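Local structure of ATP-citrate lyase beta-subunit (Chlorobium limicola, 6HXJ) at residues I4-G7 with P8-L12; K370-Q373 with E374-F377; L151-L154 with A155-G159. The protein is one subunit of an enzyme that probably cleaves citrate with coenzyme A and ATP to give oxaloacetate, acetyl-CoA, ADP and phosphate. All coordinates share one frame; numbering follows the deposited sequence.

Contact 1: residues I4-G7 with P8-L12; sequences ILEG and PAMKL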
ATOM      1  N   ILE A   4     -64.676   1.153   1.276  1.00 96.63           N
ATOM      2  CA  ILE A   4     -64.195   0.811   2.596  1.00 97.76           C
ATOM      3  C   ILE A   4     -65.350   0.465   3.499  1.00105.23           C
ATOM      4  O   ILE A   4     -66.465   0.970   3.311  1.00104.43           O
ATOM      5  CB  ILE A   4     -63.305   1.920   3.181  1.00 99.68           C
ATOM      6  CG1 ILE A   4     -64.106   3.211   3.438  1.00 99.21           C
ATOM      7  CG2 ILE A   4     -62.098   2.156   2.276  1.00 98.75           C
ATOM      8  CD1 ILE A   4     -63.430   4.217   4.258  1.00106.89           C
ATOM      9  N   LEU A   5     -65.071  -0.369   4.500  1.00105.44           N
ATOM     10  CA  LEU A   5     -66.069  -0.829   5.460  1.00107.72           C
ATOM     11  C   LEU A   5     -66.661   0.252   6.338  1.00113.74           C
ATOM     12  O   LEU A   5     -66.082   1.329   6.513  1.00113.75           O
ATOM     13  CB  LEU A   5     -65.532  -1.972   6.320  1.00109.72           C
ATOM     14  CG  LEU A   5     -65.372  -3.314   5.582  1.00114.53           C
ATOM     15  CD1 LEU A   5     -64.654  -4.327   6.414  1.00116.14           C
ATOM     16  CD2 LEU A   5     -66.705  -3.895   5.142  1.00116.12           C
ATOM     17  N   GLU A   6     -67.839  -0.063   6.892  1.00111.73           N
ATOM     18  CA  GLU A   6     -68.609   0.820   7.762  1.00111.86           C
ATOM     19  C   GLU A   6     -67.764   1.362   8.900  1.00115.02           C
ATOM     20  O   GLU A   6     -67.721   2.574   9.070  1.00113.98           O
ATOM     21  CB  GLU A   6     -69.828   0.108   8.330  1.00114.87           C
ATOM     22  CG  GLU A   6     -70.911  -0.182   7.315  1.00128.46           C
ATOM     23  CD  GLU A   6     -72.096  -0.915   7.911  1.00163.76           C
ATOM     24  OE1 GLU A   6     -72.669  -0.410   8.906  1.00169.86           O
ATOM     25  OE2 GLU A   6     -72.471  -1.983   7.373  1.00159.08           O
ATOM     26  N   GLY A   7     -67.089   0.483   9.643  1.00111.28           N
ATOM     27  CA  GLY A   7     -66.240   0.875  10.763  1.00111.42           C
ATOM     28  C   GLY A   7     -65.245   1.959  10.404  1.00114.04           C
ATOM     29  O   GLY A   7     -65.339   3.083  10.898  1.00114.35           O
ATOM     30  N   PRO A   8     -64.322   1.633   9.483  1.00108.61           N
ATOM     31  CA  PRO A   8     -63.320   2.607   9.015  1.00106.25           C
ATOM     32  C   PRO A   8     -63.902   3.956   8.633  1.00108.12           C
ATOM     33  O   PRO A   8     -63.389   4.990   9.059  1.00108.06           O
ATOM     34  CB  PRO A   8     -62.750   1.916   7.778  1.00106.82           C
ATOM     35  CG  PRO A   8     -62.873   0.488   8.063  1.00113.16           C
ATOM     36  CD  PRO A   8     -64.115   0.317   8.850  1.00110.44           C
ATOM     37  N   ALA A   9     -64.966   3.937   7.823  1.00102.86           N
ATOM     38  CA  ALA A   9     -65.646   5.137   7.386  1.00101.74           C
ATOM     39  C   ALA A   9     -66.030   5.964   8.608  1.00110.06           C
ATOM     40  O   ALA A   9     -65.664   7.136   8.698  1.00109.43           O
ATOM     41  CB  ALA A   9     -66.878   4.762   6.595  1.00102.30           C
ATOM     42  N   MET A  10     -66.692   5.328   9.585  1.00110.36           N
ATOM     43  CA  MET A  10     -67.102   5.978  10.826  1.00112.00           C
ATOM     44  C   MET A  10     -65.921   6.567  11.567  1.00114.15           C
ATOM     45  O   MET A  10     -66.014   7.687  12.052  1.00114.18           O
ATOM     46  CB  MET A  10     -67.878   5.013  11.701  1.00117.11           C
ATOM     47  CG  MET A  10     -69.172   4.616  11.079  1.00121.68           C
ATOM     48  SD  MET A  10     -70.454   4.043  12.187  1.00129.41           S
ATOM     49  CE  MET A  10     -71.254   2.855  11.091  1.00125.47           C
ATOM     50  N   LYS A  11     -64.794   5.857  11.602  1.00109.44           N
ATOM     51  CA  LYS A  11     -63.589   6.350  12.250  1.00109.56           C
ATOM     52  C   LYS A  11     -63.168   7.702  11.666  1.00110.30           C
ATOM     53  O   LYS A  11     -62.837   8.615  12.425  1.00110.25           O
ATOM     54  CB  LYS A  11     -62.464   5.308  12.145  1.00113.23           C
ATOM     55  CG  LYS A  11     -61.095   5.830  12.556  1.00139.30           C
ATOM     56  CD  LYS A  11     -60.120   4.719  12.890  1.00157.87           C
ATOM     57  CE  LYS A  11     -58.704   5.116  12.531  1.00170.50           C
ATOM     58  NZ  LYS A  11     -57.707   4.434  13.398  1.00181.34           N
ATOM     59  N   LEU A  12     -63.214   7.836  10.324  1.00103.37           N
ATOM     60  CA  LEU A  12     -62.845   9.076   9.625  1.00 99.65           C
ATOM     61  C   LEU A  12     -63.865  10.135   9.850  1.00101.38           C
ATOM     62  O   LEU A  12     -63.529  11.306   9.903  1.00 99.98           O
ATOM     63  CB  LEU A  12     -62.684   8.826   8.142  1.00 97.45           C
ATOM     64  CG  LEU A  12     -61.762   7.667   7.813  1.00102.66           C
ATOM     65  CD1 LEU A  12     -61.272   7.772   6.401  1.00100.60           C
ATOM     66  CD2 LEU A  12     -60.568   7.616   8.772  1.00106.45           C
TER

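Contact 2: residues K370-Q373 with E374-F377; sequences KQLQ and EEGF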
ATOM      1  N   LYS A 370     -42.577 -21.792 -29.582  1.00111.85           N
ATOM      2  CA  LYS A 370     -42.876 -22.713 -30.685  1.00116.08           C
ATOM      3  C   LYS A 370     -42.040 -23.997 -30.548  1.00126.72           C
ATOM      4  O   LYS A 370     -42.436 -25.031 -31.085  1.00129.56           O
ATOM      5  CB  LYS A 370     -42.707 -22.040 -32.063  1.00119.04           C
ATOM      6  CG  LYS A 370     -43.552 -22.678 -33.163  1.00133.62           C
ATOM      7  CD  LYS A 370     -43.758 -21.779 -34.389  1.00139.61           C
ATOM      8  CE  LYS A 370     -44.686 -22.392 -35.425  1.00144.18           C
ATOM      9  NZ  LYS A 370     -46.107 -22.472 -34.966  1.00143.97           N
ATOM     10  N   GLN A 371     -40.917 -23.961 -29.797  1.00124.77           N
ATOM     11  CA  GLN A 371     -40.127 -25.166 -29.531  1.00128.89           C
ATOM     12  C   GLN A 371     -40.977 -26.098 -28.690  1.00133.99           C
ATOM     13  O   GLN A 371     -40.917 -27.304 -28.907  1.00137.60           O
ATOM     14  CB  GLN A 371     -38.840 -24.823 -28.783  1.00129.80           C
ATOM     15  CG  GLN A 371     -37.952 -26.012 -28.439  1.00145.50           C
ATOM     16  CD  GLN A 371     -36.758 -25.593 -27.615  1.00165.44           C
ATOM     17  OE1 GLN A 371     -36.865 -24.859 -26.625  1.00158.04           O
ATOM     18  NE2 GLN A 371     -35.596 -26.108 -27.974  1.00162.76           N
ATOM     19  N   LEU A 372     -41.802 -25.545 -27.773  1.00126.99           N
ATOM     20  CA  LEU A 372     -42.698 -26.354 -26.947  1.00127.44           C
ATOM     21  C   LEU A 372     -43.555 -27.344 -27.748  1.00133.56           C
ATOM     22  O   LEU A 372     -44.133 -28.237 -27.148  1.00133.89           O
ATOM     23  CB  LEU A 372     -43.570 -25.527 -26.006  1.00124.24           C
ATOM     24  CG  LEU A 372     -42.927 -25.018 -24.728  1.00128.18           C
ATOM     25  CD1 LEU A 372     -43.859 -24.054 -24.025  1.00125.64           C
ATOM     26  CD2 LEU A 372     -42.634 -26.138 -23.763  1.00134.01           C
ATOM     27  N   GLN A 373     -43.582 -27.246 -29.094  1.00131.39           N
ATOM     28  CA  GLN A 373     -44.227 -28.214 -29.986  1.00134.08           C
ATOM     29  C   GLN A 373     -43.505 -29.567 -29.961  1.00140.47           C
ATOM     30  O   GLN A 373     -44.176 -30.602 -30.072  1.00144.44           O
ATOM     31  CB  GLN A 373     -44.260 -27.708 -31.447  1.00136.50           C
ATOM     32  CG  GLN A 373     -45.390 -26.738 -31.764  1.00151.83           C
ATOM     33  CD  GLN A 373     -45.286 -26.010 -33.097  1.00173.28           C
ATOM     34  OE1 GLN A 373     -45.801 -24.902 -33.240  1.00167.32           O
ATOM     35  NE2 GLN A 373     -44.666 -26.602 -34.118  1.00167.25           N
ATOM     36  N   GLU A 374     -42.166 -29.579 -29.811  1.00134.71           N
ATOM     37  CA  GLU A 374     -41.481 -30.865 -29.854  1.00138.26           C
ATOM     38  C   GLU A 374     -41.621 -31.616 -28.506  1.00139.97           C
ATOM     39  O   GLU A 374     -41.490 -32.842 -28.477  1.00144.75           O
ATOM     40  CB  GLU A 374     -40.033 -30.828 -30.425  1.00141.85           C
ATOM     41  CG  GLU A 374     -38.971 -29.982 -29.754  1.00149.94           C
ATOM     42  CD  GLU A 374     -38.034 -29.274 -30.723  1.00167.04           C
ATOM     43  OE1 GLU A 374     -38.254 -28.070 -30.989  1.00157.17           O
ATOM     44  OE2 GLU A 374     -37.120 -29.939 -31.263  1.00158.78           O
ATOM     45  N   GLU A 375     -42.056 -30.907 -27.448  1.00128.67           N
ATOM     46  CA  GLU A 375     -42.319 -31.469 -26.133  1.00126.42           C
ATOM     47  C   GLU A 375     -43.734 -32.055 -26.032  1.00128.29           C
ATOM     48  O   GLU A 375     -44.123 -32.497 -24.954  1.00127.24           O
ATOM     49  CB  GLU A 375     -42.048 -30.427 -25.042  1.00123.46           C
ATOM     50  CG  GLU A 375     -40.571 -30.107 -24.873  1.00129.64           C
ATOM     51  CD  GLU A 375     -40.286 -28.879 -24.037  1.00137.00           C
ATOM     52  OE1 GLU A 375     -39.642 -27.938 -24.560  1.00118.53           O
ATOM     53  OE2 GLU A 375     -40.695 -28.864 -22.853  1.00126.89           O
ATOM     54  N   GLY A 376     -44.472 -32.075 -27.143  1.00125.69           N
ATOM     55  CA  GLY A 376     -45.811 -32.656 -27.229  1.00127.55           C
ATOM     56  C   GLY A 376     -47.002 -31.750 -26.966  1.00130.64           C
ATOM     57  O   GLY A 376     -48.138 -32.236 -26.876  1.00131.33           O
ATOM     58  N   PHE A 377     -46.757 -30.429 -26.839  1.00125.16           N
ATOM     59  CA  PHE A 377     -47.807 -29.434 -26.594  1.00122.22           C
ATOM     60  C   PHE A 377     -48.542 -29.109 -27.894  1.00128.96           C
ATOM     61  O   PHE A 377     -47.891 -28.872 -28.924  1.00130.05           O
ATOM     62  CB  PHE A 377     -47.199 -28.131 -26.034  1.00119.95           C
ATOM     63  CG  PHE A 377     -46.754 -28.187 -24.599  1.00120.44           C
ATOM     64  CD1 PHE A 377     -47.612 -27.813 -23.576  1.00121.64           C
ATOM     65  CD2 PHE A 377     -45.453 -28.549 -24.271  1.00123.88           C
ATOM     66  CE1 PHE A 377     -47.192 -27.841 -22.247  1.00122.24           C
ATOM     67  CE2 PHE A 377     -45.041 -28.599 -22.939  1.00126.32           C
ATOM     68  CZ  PHE A 377     -45.907 -28.228 -21.939  1.00122.56           C
TER

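Contact 3: residues L151-L154 with A155-G159; sequences LTEL and AKDAG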
ATOM      1  N   LEU A 151     -73.304  26.919   2.770  1.00 99.21           N
ATOM      2  CA  LEU A 151     -73.833  25.612   3.095  1.00 98.11           C
ATOM      3  C   LEU A 151     -75.160  25.757   3.817  1.00106.43           C
ATOM      4  O   LEU A 151     -76.101  25.052   3.474  1.00106.35           O
ATOM      5  CB  LEU A 151     -72.805  24.813   3.888  1.00 96.50           C
ATOM      6  CG  LEU A 151     -71.540  24.434   3.064  1.00 97.93           C
ATOM      7  CD1 LEU A 151     -70.455  23.894   3.929  1.00 97.23           C
ATOM      8  CD2 LEU A 151     -71.861  23.538   1.876  1.00 96.33           C
ATOM      9  N   THR A 152     -75.272  26.733   4.736  1.00106.99           N
ATOM     10  CA  THR A 152     -76.540  27.004   5.414  1.00111.15           C
ATOM     11  C   THR A 152     -77.590  27.413   4.379  1.00117.50           C
ATOM     12  O   THR A 152     -78.688  26.875   4.405  1.00117.87           O
ATOM     13  CB  THR A 152     -76.430  27.966   6.612  1.00122.26           C
ATOM     14  OG1 THR A 152     -76.511  29.323   6.209  1.00127.42           O
ATOM     15  CG2 THR A 152     -75.218  27.727   7.484  1.00117.96           C
ATOM     16  N   GLU A 153     -77.232  28.292   3.426  1.00114.88           N
ATOM     17  CA  GLU A 153     -78.127  28.703   2.336  1.00116.35           C
ATOM     18  C   GLU A 153     -78.495  27.494   1.506  1.00117.87           C
ATOM     19  O   GLU A 153     -79.656  27.356   1.123  1.00119.26           O
ATOM     20  CB  GLU A 153     -77.455  29.770   1.453  1.00118.37           C
ATOM     21  CG  GLU A 153     -78.151  30.118   0.147  1.00126.52           C
ATOM     22  CD  GLU A 153     -77.189  30.479  -0.970  1.00142.72           C
ATOM     23  OE1 GLU A 153     -76.530  29.559  -1.509  1.00151.86           O
ATOM     24  OE2 GLU A 153     -77.090  31.684  -1.299  1.00120.73           O
ATOM     25  N   LEU A 154     -77.513  26.619   1.227  1.00110.54           N
ATOM     26  CA  LEU A 154     -77.765  25.403   0.470  1.00107.30           C
ATOM     27  C   LEU A 154     -78.802  24.586   1.227  1.00111.58           C
ATOM     28  O   LEU A 154     -79.795  24.187   0.632  1.00111.74           O
ATOM     29  CB  LEU A 154     -76.511  24.569   0.193  1.00102.69           C
ATOM     30  CG  LEU A 154     -76.826  23.254  -0.559  1.00104.47           C
ATOM     31  CD1 LEU A 154     -77.469  23.505  -1.923  1.00105.45           C
ATOM     32  CD2 LEU A 154     -75.649  22.325  -0.634  1.00103.71           C
ATOM     33  N   ALA A 155     -78.600  24.388   2.533  1.00107.88           N
ATOM     34  CA  ALA A 155     -79.558  23.697   3.371  1.00109.05           C
ATOM     35  C   ALA A 155     -80.911  24.410   3.267  1.00118.85           C
ATOM     36  O   ALA A 155     -81.919  23.759   3.011  1.00120.33           O
ATOM     37  CB  ALA A 155     -79.072  23.687   4.804  1.00110.11           C
ATOM     38  N   LYS A 156     -80.921  25.747   3.380  1.00118.11           N
ATOM     39  CA  LYS A 156     -82.136  26.553   3.289  1.00121.75           C
ATOM     40  C   LYS A 156     -82.920  26.326   1.998  1.00128.44           C
ATOM     41  O   LYS A 156     -84.140  26.198   2.052  1.00131.24           O
ATOM     42  CB  LYS A 156     -81.812  28.023   3.505  1.00124.94           C
ATOM     43  CG  LYS A 156     -81.855  28.373   4.990  1.00112.62           C
ATOM     44  CD  LYS A 156     -81.691  29.854   5.275  1.00112.91           C
ATOM     45  CE  LYS A 156     -81.733  30.136   6.763  1.00118.15           C
ATOM     46  NZ  LYS A 156     -81.978  31.583   7.059  1.00131.01           N
ATOM     47  N   ASP A 157     -82.223  26.207   0.867  1.00123.96           N
ATOM     48  CA  ASP A 157     -82.818  25.933  -0.443  1.00124.95           C
ATOM     49  C   ASP A 157     -83.536  24.598  -0.437  1.00126.83           C
ATOM     50  O   ASP A 157     -84.543  24.450  -1.116  1.00127.92           O
ATOM     51  CB  ASP A 157     -81.722  25.875  -1.521  1.00124.97           C
ATOM     52  CG  ASP A 157     -81.001  27.189  -1.828  1.00145.55           C
ATOM     53  OD1 ASP A 157     -81.636  28.270  -1.691  1.00152.30           O
ATOM     54  OD2 ASP A 157     -79.843  27.133  -2.325  1.00149.14           O
ATOM     55  N   ALA A 158     -82.964  23.600   0.243  1.00120.83           N
ATOM     56  CA  ALA A 158     -83.543  22.265   0.334  1.00119.91           C
ATOM     57  C   ALA A 158     -84.865  22.270   1.097  1.00127.36           C
ATOM     58  O   ALA A 158     -85.780  21.543   0.714  1.00128.71           O
ATOM     59  CB  ALA A 158     -82.554  21.298   0.964  1.00116.78           C
ATOM     60  N   GLY A 159     -84.966  23.109   2.128  1.00125.27           N
ATOM     61  CA  GLY A 159     -86.157  23.231   2.958  1.00128.96           C
ATOM     62  C   GLY A 159     -85.846  23.299   4.438  1.00133.50           C
ATOM     63  O   GLY A 159     -86.762  23.309   5.259  1.00136.69           O
TER

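Contact 1: residues I4-G7 with P8-L12
Ile4 and Leu5 come at the ring of Pro8 with different groups, just where the chain enters helix 6-15. From Leu5, the N-cap residue, CB lies 3.7 Å from CD of Pro8, while the rest of its side chain runs off toward His52 and Val226. Ile4 reaches further along the helix. Its CG1 sits between the backbone N and the carbonyl carbon (chi1 66°), and the chain then extends so that CD1 ends 4.3 Å from CB of Pro8 and 4.2 Å from CB of Ala9. This is the close-packed side: Ile4 and Ala9 are buried, and both also rest on Met208 of strand 200-210.

Backbone bonds knit the first turn. Ala9 N donates to Leu5 O at 3.1 Å, Met10 N to Glu6 O at 3.0 Å, and Lys11 N to Gly7 O at 2.9 Å. A glycine in place of Pro8 would probably open a gap beside Leu5 CB and Ile4 CD1 and leave the first turn freer to flex.

The solvent side is looser: Glu6 and Lys11 are partly exposed and touch their neighbours in the turn lightly. Glu6 runs side by side with Met10 in the same direction, and their nearest side-chain approach is CE of Met10 to CB of Glu6, 4.1 Å; Met10 is buried and its side chain also touches Tyr23. Lys11 leads away from the turn, its NZ in a salt bridge with Asp222.

Pro8 has no N-H to give, and because it sits in the first turn, no helical carbonyl loses a donor by it. The chemistry is thus divided: the hydrocarbon of Ile4, Pro8 and Ala9 packs together, while the carboxylate of Glu6, close to the start of the helix, may gain somewhat from the N-H groups gathered there.

Contact 2: residues K370-Q373 with E374-F377
The carbonyl oxygen of Leu372 is gripped twice by the chain that follows it: Glu375 N and Phe377 N each donate from 3.4 Å, both weakly. The edge of the Phe377 ring comes up to the same oxygen, which lies near the ring plane. The firm bond of the turn is Glu374 N to Gln371 O, 2.7 Å and fairly straight (162° at the hydrogen). A longer one, Gly376 N to Gln373 O at 3.3 Å, comes from above the carbonyl plane and closes a type I turn from Gln373 to Gly376. With Gly376 at positive phi, the bonds from Gly376 to Gln373 and from Phe377 to Leu372 pair up as in a Schellman motif, though the second is weak.

On the buried side of the turn, CD2 of Leu372 meets the ring at CE2 of Phe377, 3.5 Å away, the two side chains running at a slant to each other. The same methyl lies 3.5 Å from OE2 of Glu375, whose OE1 forms a salt bridge with Arg340. Leu372 and Phe377 are buried against helix 328-344, where Lys343 makes a cation-pi contact with the ring.

On the outside, Glu374 folds back: CG stands between the backbone N and the carbonyl carbon (chi1 60°), and a bend at chi2 lays OE1 3.3 Å from CG of Gln371. Amide and carboxylate planes stand 81° apart.

Buried hydrocarbon, with one firm and several weaker backbone bonds, probably holds the turn; Arg340 is likely to offset the charge of Glu375, while the exposed carboxylate of Glu374 lies against aliphatic carbon.

Contact 3: residues L151-L154 with A155-G159
Asp157 turns its side chain back over the carbonyl of Glu153, one helical turn earlier. CG lies anti to the carbonyl carbon (chi1 -67°), which directs the carboxylate toward the preceding turn. CB comes first, 3.3 Å from Leu154 O; then CG, 3.2 Å from Glu153 O. At the tip OD1 and OD2 both stay near that carbonyl, though these oxygens, all acceptors, make no hydrogen bond with it; OD2 is also 3.9 Å from CA of Leu154 and 4.2 Å from OE1 of Glu153. The two carboxylates, tilted only 26° from each other, carry like charges, and their nearness probably makes each a slightly weaker acid. The same Glu153 O accepts the backbone bond from Asp157 N, at 2.8 Å.

The buried flank is apolar: Leu151 and Leu154 rest on Leu118 of strand 115-121, and Ala155 on Val168 of helix 163-181. Gly159, at positive phi, takes the chain out of the helix while its N still bonds to Ala155 O at 3.2 Å.

This is an amphipathic helix, with exposed charged residues, Glu153, Lys156 and Asp157, and a buried apolar flank, packed against both helix 163-181 and the antiparallel sheet of the ATP-grasp region and ended at a glycine.

None of the three contacts closes a long loop; each joins residues a few positions apart in one continuous stretch, and they follow in series without nesting or crossing. Contact 1 comes first, where the short strand 3-4 gives way to helix 6-15. Contact 3 follows on the last turns of helix 148-158, its centre about 27 Å from that of contact 1; both lie beside the same six-stranded antiparallel sheet, contact 1 near its end at strand 3-4 and contact 3 near the other, strand 136-141. Contact 2 belongs to the citrate-binding region, across the chain's centre and about 72 Å from contact 3 between centres, where it carries the chain from helix 362-371 into strand 378-382, outermost in the mixed sheet within this chain.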